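Local coordinates for cytochrome c-552/4 domain-containing protein (Ignicoccus hospitalis KIN4/I, PDB 4QO5) that binds eight c-type hemes as a membrane-associated multiheme cytochrome and so probably transfers electrons, although its physiological role is not established, at residues Q426-T437 / W498-M508. Sequence-based numbering, arbitrary orientation.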
ATOM      1  N   GLN A 426       1.736 -10.952 -23.158  1.00 20.93           N
ATOM      2  CA  GLN A 426       2.428  -9.942 -22.352  1.00 21.74           C
ATOM      3  C   GLN A 426       3.903 -10.245 -22.145  1.00 24.16           C
ATOM      4  O   GLN A 426       4.727  -9.328 -22.077  1.00 25.02           O
ATOM      5  CB  GLN A 426       1.704  -9.717 -21.023  1.00 22.09           C
ATOM      6  CG  GLN A 426       0.329  -9.134 -21.259  1.00 21.82           C
ATOM      7  CD  GLN A 426       0.384  -7.933 -22.186  1.00 27.27           C
ATOM      8  OE1 GLN A 426       0.806  -6.842 -21.785  1.00 24.84           O
ATOM      9  NE2 GLN A 426      -0.027  -8.130 -23.440  1.00 21.25           N
ATOM     10  N   ILE A 427       4.232 -11.535 -22.085  1.00 24.52           N
ATOM     11  CA  ILE A 427       5.623 -11.984 -22.038  1.00 20.27           C
ATOM     12  C   ILE A 427       6.308 -11.546 -23.325  1.00 24.50           C
ATOM     13  O   ILE A 427       7.395 -10.977 -23.293  1.00 22.29           O
ATOM     14  CB  ILE A 427       5.707 -13.519 -21.852  1.00 22.21           C
ATOM     15  CG1 ILE A 427       5.342 -13.879 -20.406  1.00 25.51           C
ATOM     16  CG2 ILE A 427       7.106 -14.065 -22.217  1.00 23.26           C
ATOM     17  CD1 ILE A 427       4.984 -15.336 -20.206  1.00 26.75           C
ATOM     18  N   GLU A 428       5.647 -11.783 -24.458  1.00 23.56           N
ATOM     19  CA  GLU A 428       6.175 -11.389 -25.760  1.00 23.09           C
ATOM     20  C   GLU A 428       6.358  -9.876 -25.867  1.00 24.82           C
ATOM     21  O   GLU A 428       7.394  -9.396 -26.327  1.00 26.48           O
ATOM     22  CB  GLU A 428       5.245 -11.858 -26.884  1.00 26.97           C
ATOM     23  CG  GLU A 428       5.587 -11.218 -28.225  1.00 43.88           C
ATOM     24  CD  GLU A 428       4.406 -11.156 -29.177  1.00 62.27           C
ATOM     25  OE1 GLU A 428       3.801 -12.219 -29.439  1.00 68.53           O
ATOM     26  OE2 GLU A 428       4.081 -10.043 -29.655  1.00 65.23           O
ATOM     27  N   GLU A 429       5.336  -9.125 -25.475  1.00 23.84           N
ATOM     28  CA  GLU A 429       5.390  -7.668 -25.599  1.00 21.83           C
ATOM     29  C   GLU A 429       6.383  -7.030 -24.627  1.00 21.80           C
ATOM     30  O   GLU A 429       7.167  -6.162 -25.014  1.00 22.70           O
ATOM     31  CB  GLU A 429       3.989  -7.062 -25.487  1.00 22.31           C
ATOM     32  CG  GLU A 429       3.153  -7.450 -26.706  1.00 23.26           C
ATOM     33  CD  GLU A 429       1.700  -7.036 -26.626  1.00 31.72           C
ATOM     34  OE1 GLU A 429       1.290  -6.456 -25.594  1.00 28.68           O
ATOM     35  OE2 GLU A 429       0.966  -7.304 -27.608  1.00 31.35           O
ATOM     36  N   THR A 430       6.384  -7.469 -23.379  1.00 20.78           N
ATOM     37  CA  THR A 430       7.343  -6.894 -22.433  1.00 26.06           C
ATOM     38  C   THR A 430       8.773  -7.237 -22.817  1.00 23.96           C
ATOM     39  O   THR A 430       9.676  -6.408 -22.656  1.00 22.95           O
ATOM     40  CB  THR A 430       7.082  -7.307 -20.970  1.00 23.05           C
ATOM     41  OG1 THR A 430       7.019  -8.734 -20.878  1.00 24.09           O
ATOM     42  CG2 THR A 430       5.773  -6.683 -20.473  1.00 20.70           C
ATOM     43  N   ASN A 431       8.986  -8.448 -23.341  1.00 23.11           N
ATOM     44  CA  ASN A 431      10.318  -8.807 -23.779  1.00 24.62           C
ATOM     45  C   ASN A 431      10.779  -7.901 -24.928  1.00 26.25           C
ATOM     46  O   ASN A 431      11.953  -7.542 -24.993  1.00 25.31           O
ATOM     47  CB  ASN A 431      10.406 -10.303 -24.163  1.00 24.24           C
ATOM     48  CG  ASN A 431      10.622 -11.212 -22.955  1.00 22.19           C
ATOM     49  OD1 ASN A 431      10.781 -10.747 -21.821  1.00 24.74           O
ATOM     50  ND2 ASN A 431      10.667 -12.518 -23.204  1.00 22.66           N
ATOM     51  N   LYS A 432       9.867  -7.523 -25.830  1.00 22.58           N
ATOM     52  CA  LYS A 432      10.256  -6.631 -26.930  1.00 23.52           C
ATOM     53  C   LYS A 432      10.570  -5.224 -26.406  1.00 25.79           C
ATOM     54  O   LYS A 432      11.471  -4.552 -26.909  1.00 26.43           O
ATOM     55  CB  LYS A 432       9.160  -6.554 -28.010  1.00 24.92           C
ATOM     56  CG  LYS A 432       9.021  -7.810 -28.871  1.00 37.63           C
ATOM     57  CD  LYS A 432      10.222  -7.980 -29.789  1.00 43.18           C
ATOM     58  CE  LYS A 432       9.984  -9.075 -30.829  1.00 53.10           C
ATOM     59  NZ  LYS A 432       9.586 -10.364 -30.196  1.00 57.42           N
ATOM     60  N   ALA A 433       9.809  -4.770 -25.416  1.00 25.09           N
ATOM     61  CA  ALA A 433      10.065  -3.453 -24.824  1.00 24.46           C
ATOM     62  C   ALA A 433      11.436  -3.440 -24.142  1.00 24.27           C
ATOM     63  O   ALA A 433      12.172  -2.459 -24.222  1.00 25.11           O
ATOM     64  CB  ALA A 433       8.966  -3.073 -23.826  1.00 25.11           C
ATOM     65  N   THR A 434      11.776  -4.550 -23.494  1.00 22.22           N
ATOM     66  CA  THR A 434      13.068  -4.713 -22.834  1.00 20.97           C
ATOM     67  C   THR A 434      14.211  -4.732 -23.855  1.00 24.92           C
ATOM     68  O   THR A 434      15.290  -4.197 -23.608  1.00 24.94           O
ATOM     69  CB  THR A 434      13.070  -5.976 -21.969  1.00 26.60           C
ATOM     70  OG1 THR A 434      12.089  -5.826 -20.937  1.00 25.88           O
ATOM     71  CG2 THR A 434      14.443  -6.218 -21.320  1.00 25.99           C
ATOM     72  N   LEU A 435      13.971  -5.326 -25.017  1.00 23.83           N
ATOM     73  CA  LEU A 435      14.986  -5.307 -26.065  1.00 24.82           C
ATOM     74  C   LEU A 435      15.207  -3.873 -26.538  1.00 26.54           C
ATOM     75  O   LEU A 435      16.333  -3.472 -26.854  1.00 27.17           O
ATOM     76  CB  LEU A 435      14.581  -6.214 -27.241  1.00 26.33           C
ATOM     77  CG  LEU A 435      15.494  -6.186 -28.468  1.00 28.23           C
ATOM     78  CD1 LEU A 435      16.928  -6.571 -28.100  1.00 29.52           C
ATOM     79  CD2 LEU A 435      14.947  -7.127 -29.557  1.00 30.94           C
ATOM     80  N   LYS A 436      14.125  -3.100 -26.595  1.00 28.07           N
ATOM     81  CA  LYS A 436      14.208  -1.712 -27.036  1.00 24.50           C
ATOM     82  C   LYS A 436      15.048  -0.869 -26.071  1.00 27.10           C
ATOM     83  O   LYS A 436      15.916  -0.109 -26.502  1.00 23.61           O
ATOM     84  CB  LYS A 436      12.810  -1.106 -27.190  1.00 26.72           C
ATOM     85  CG  LYS A 436      12.810   0.284 -27.833  1.00 33.92           C
ATOM     86  CD  LYS A 436      11.395   0.804 -28.024  1.00 37.13           C
ATOM     87  CE  LYS A 436      11.391   2.185 -28.655  1.00 40.03           C
ATOM     88  NZ  LYS A 436      11.691   2.148 -30.108  1.00 44.47           N
ATOM     89  N   THR A 437      14.795  -0.991 -24.772  1.00 23.11           N
ATOM     90  CA  THR A 437      15.575  -0.217 -23.808  1.00 28.12           C
ATOM     91  C   THR A 437      17.025  -0.685 -23.785  1.00 26.54           C
ATOM     92  O   THR A 437      17.936   0.108 -23.533  1.00 27.28           O
ATOM     93  CB  THR A 437      14.982  -0.263 -22.382  1.00 27.28           C
ATOM     94  OG1 THR A 437      14.961  -1.615 -21.908  1.00 27.04           O
ATOM     95  CG2 THR A 437      13.568   0.299 -22.369  1.00 25.25           C
ATOM     96  N   TRP A 498       2.441  -0.607 -17.914  1.00 22.86           N
ATOM     97  CA  TRP A 498       2.665  -0.151 -19.286  1.00 20.09           C
ATOM     98  C   TRP A 498       2.988   1.328 -19.398  1.00 20.02           C
ATOM     99  O   TRP A 498       3.853   1.721 -20.182  1.00 22.29           O
ATOM    100  CB  TRP A 498       1.486  -0.510 -20.216  1.00 20.25           C
ATOM    101  CG  TRP A 498       1.627  -1.900 -20.754  1.00 18.91           C
ATOM    102  CD1 TRP A 498       0.844  -2.982 -20.463  1.00 18.69           C
ATOM    103  CD2 TRP A 498       2.647  -2.368 -21.639  1.00 19.22           C
ATOM    104  NE1 TRP A 498       1.305  -4.092 -21.132  1.00 21.74           N
ATOM    105  CE2 TRP A 498       2.419  -3.740 -21.851  1.00 20.82           C
ATOM    106  CE3 TRP A 498       3.740  -1.760 -22.268  1.00 26.62           C
ATOM    107  CZ2 TRP A 498       3.245  -4.523 -22.665  1.00 27.73           C
ATOM    108  CZ3 TRP A 498       4.557  -2.541 -23.085  1.00 26.89           C
ATOM    109  CH2 TRP A 498       4.301  -3.902 -23.274  1.00 26.59           C
ATOM    110  N   TYR A 499       2.288   2.154 -18.626  1.00 21.54           N
ATOM    111  CA  TYR A 499       2.524   3.582 -18.690  1.00 25.41           C
ATOM    112  C   TYR A 499       3.963   3.884 -18.274  1.00 23.38           C
ATOM    113  O   TYR A 499       4.658   4.672 -18.921  1.00 22.11           O
ATOM    114  CB  TYR A 499       1.521   4.368 -17.823  1.00 21.94           C
ATOM    115  CG  TYR A 499       1.932   5.813 -17.709  1.00 25.35           C
ATOM    116  CD1 TYR A 499       1.557   6.747 -18.672  1.00 25.90           C
ATOM    117  CD2 TYR A 499       2.737   6.233 -16.658  1.00 24.95           C
ATOM    118  CE1 TYR A 499       1.977   8.062 -18.578  1.00 30.91           C
ATOM    119  CE2 TYR A 499       3.160   7.526 -16.562  1.00 26.88           C
ATOM    120  CZ  TYR A 499       2.778   8.440 -17.512  1.00 32.07           C
ATOM    121  OH  TYR A 499       3.219   9.733 -17.378  1.00 33.09           O
ATOM    122  N   GLN A 500       4.414   3.244 -17.200  1.00 21.23           N
ATOM    123  CA  GLN A 500       5.765   3.499 -16.701  1.00 22.59           C
ATOM    124  C   GLN A 500       6.814   2.991 -17.676  1.00 24.03           C
ATOM    125  O   GLN A 500       7.855   3.634 -17.877  1.00 23.90           O
ATOM    126  CB  GLN A 500       5.971   2.879 -15.318  1.00 25.74           C
ATOM    127  CG  GLN A 500       5.055   3.466 -14.251  1.00 22.01           C
ATOM    128  CD  GLN A 500       5.403   4.908 -13.901  1.00 25.80           C
ATOM    129  OE1 GLN A 500       6.507   5.379 -14.177  1.00 29.05           O
ATOM    130  NE2 GLN A 500       4.449   5.618 -13.317  1.00 25.90           N
ATOM    131  N   LEU A 501       6.533   1.845 -18.294  1.00 21.73           N
ATOM    132  CA  LEU A 501       7.484   1.246 -19.224  1.00 22.29           C
ATOM    133  C   LEU A 501       7.649   2.145 -20.454  1.00 29.66           C
ATOM    134  O   LEU A 501       8.769   2.436 -20.872  1.00 23.98           O
ATOM    135  CB  LEU A 501       7.028  -0.157 -19.630  1.00 22.99           C
ATOM    136  CG  LEU A 501       7.885  -0.958 -20.611  1.00 26.38           C
ATOM    137  CD1 LEU A 501       9.346  -0.888 -20.223  1.00 25.52           C
ATOM    138  CD2 LEU A 501       7.420  -2.414 -20.646  1.00 26.30           C
ATOM    139  N   THR A 502       6.536   2.601 -21.030  1.00 26.27           N
ATOM    140  CA  THR A 502       6.633   3.478 -22.186  1.00 21.61           C
ATOM    141  C   THR A 502       7.221   4.847 -21.811  1.00 24.45           C
ATOM    142  O   THR A 502       7.925   5.473 -22.611  1.00 28.23           O
ATOM    143  CB  THR A 502       5.268   3.626 -22.915  1.00 26.71           C
ATOM    144  OG1 THR A 502       4.270   4.029 -21.974  1.00 26.43           O
ATOM    145  CG2 THR A 502       4.862   2.283 -23.557  1.00 28.35           C
ATOM    146  N   LYS A 503       6.938   5.317 -20.599  1.00 23.44           N
ATOM    147  CA  LYS A 503       7.578   6.533 -20.100  1.00 27.08           C
ATOM    148  C   LYS A 503       9.099   6.348 -19.986  1.00 28.04           C
ATOM    149  O   LYS A 503       9.885   7.223 -20.371  1.00 25.27           O
ATOM    150  CB  LYS A 503       6.998   6.921 -18.739  1.00 24.14           C
ATOM    151  CG  LYS A 503       7.599   8.180 -18.146  1.00 26.38           C
ATOM    152  CD  LYS A 503       6.969   8.486 -16.798  1.00 29.99           C
ATOM    153  CE  LYS A 503       7.794   9.492 -16.024  1.00 36.77           C
ATOM    154  NZ  LYS A 503       7.243   9.716 -14.656  1.00 42.66           N
ATOM    155  N   ASP A 504       9.507   5.197 -19.468  1.00 23.81           N
ATOM    156  CA  ASP A 504      10.930   4.908 -19.305  1.00 24.06           C
ATOM    157  C   ASP A 504      11.669   4.907 -20.648  1.00 25.99           C
ATOM    158  O   ASP A 504      12.744   5.490 -20.769  1.00 29.28           O
ATOM    159  CB  ASP A 504      11.109   3.570 -18.601  1.00 24.17           C
ATOM    160  CG  ASP A 504      12.487   3.412 -17.997  1.00 34.05           C
ATOM    161  OD1 ASP A 504      13.165   4.435 -17.764  1.00 39.56           O
ATOM    162  OD2 ASP A 504      12.884   2.260 -17.747  1.00 30.40           O
ATOM    163  N   ILE A 505      11.080   4.264 -21.657  1.00 24.86           N
ATOM    164  CA  ILE A 505      11.636   4.283 -23.007  1.00 25.73           C
ATOM    165  C   ILE A 505      11.856   5.710 -23.484  1.00 27.14           C
ATOM    166  O   ILE A 505      12.935   6.064 -23.963  1.00 27.46           O
ATOM    167  CB  ILE A 505      10.726   3.529 -24.003  1.00 28.90           C
ATOM    168  CG1 ILE A 505      10.750   2.023 -23.692  1.00 29.77           C
ATOM    169  CG2 ILE A 505      11.175   3.786 -25.437  1.00 30.50           C
ATOM    170  CD1 ILE A 505       9.697   1.211 -24.452  1.00 30.51           C
ATOM    171  N   GLU A 506      10.836   6.544 -23.324  1.00 28.17           N
ATOM    172  CA  GLU A 506      10.939   7.933 -23.740  1.00 28.79           C
ATOM    173  C   GLU A 506      11.894   8.729 -22.859  1.00 24.94           C
ATOM    174  O   GLU A 506      12.567   9.635 -23.329  1.00 26.40           O
ATOM    175  CB  GLU A 506       9.560   8.583 -23.770  1.00 29.62           C
ATOM    176  CG  GLU A 506       8.654   7.973 -24.816  1.00 29.97           C
ATOM    177  CD  GLU A 506       9.240   8.057 -26.215  1.00 36.38           C
ATOM    178  OE1 GLU A 506       9.944   9.052 -26.513  1.00 38.10           O
ATOM    179  OE2 GLU A 506       8.995   7.132 -27.022  1.00 39.37           O
ATOM    180  N   HIS A 507      11.961   8.382 -21.584  1.00 26.60           N
ATOM    181  CA  HIS A 507      12.906   9.047 -20.687  1.00 29.10           C
ATOM    182  C   HIS A 507      14.337   8.799 -21.164  1.00 29.95           C
ATOM    183  O   HIS A 507      15.128   9.741 -21.302  1.00 29.35           O
ATOM    184  CB  HIS A 507      12.635   8.652 -19.233  1.00 24.14           C
ATOM    185  CG  HIS A 507      13.472   9.380 -18.224  1.00 28.31           C
ATOM    186  ND1 HIS A 507      13.844  10.700 -18.390  1.00 41.18           N
ATOM    187  CD2 HIS A 507      13.777   9.070 -16.945  1.00 34.62           C
ATOM    188  CE1 HIS A 507      14.488  11.109 -17.312  1.00 37.98           C
ATOM    189  NE2 HIS A 507      14.448  10.151 -16.413  1.00 34.58           N
ATOM    190  N   MET A 508      14.653   7.547 -21.486  1.00 24.90           N
ATOM    191  CA  MET A 508      15.961   7.244 -22.060  1.00 21.05           C
ATOM    192  C   MET A 508      16.221   7.988 -23.371  1.00 24.02           C
ATOM    193  O   MET A 508      17.314   8.521 -23.582  1.00 26.48           O
ATOM    194  CB  MET A 508      16.135   5.735 -22.246  1.00 26.58           C
ATOM    195  CG  MET A 508      15.988   4.950 -20.949  1.00 27.93           C
ATOM    196  SD  MET A 508      16.301   3.196 -21.227  1.00 29.10           S
ATOM    197  CE  MET A 508      18.054   3.209 -21.615  1.00 32.18           C
TER
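W498 lays the benzo edge of its indole against the first turn of 426-437, where CZ2 meets E429 CB at 3.9 Å; the T430 methyl, CG2, reaches the same CZ2 obliquely. Its NE1 donates to Q426 OE1 (2.9 Å, N-H...O 149°), the acceptor lying in the ring plane, so this buried N-H is satisfied, which restrains the indole's rotation. Q426 bends at chi2, which swings OE1 toward the indole; amide and ring planes lie 68° apart. NE2 then gives a 3.0 Å bond to E429 OE1, met from above the carboxylate. The other oxygen, E429 OE2, is hydrogen-bonded to T161 OG1 of the second subunit.

Further along, the segment axes approach to 10.4 Å, and at A433 a bare methyl faces L501, CB touching CD2 at 3.6 Å, the short methyl suiting a branched leucine. The two segments, parts of helices 413-447 and 498-520, run nearly parallel (17°) in the C-terminal helical part beside a heme c, with helix 464-485 packed against both.

T437 CG2 meets I505 CG1 at 3.6 Å, its methyl standing anti to the carbonyl carbon while OG1 is hydrogen-bonded with S472 OG of helix 464-485; threonine thus serves an apolar and a polar neighbour at once. K436 runs its aliphatic chain across I505, CE to CG2 3.6 Å, and delivers NZ to T150 O of the second subunit. M508, flexible and unbranched, curls at chi3 to put SD 3.9 Å from T437 CB.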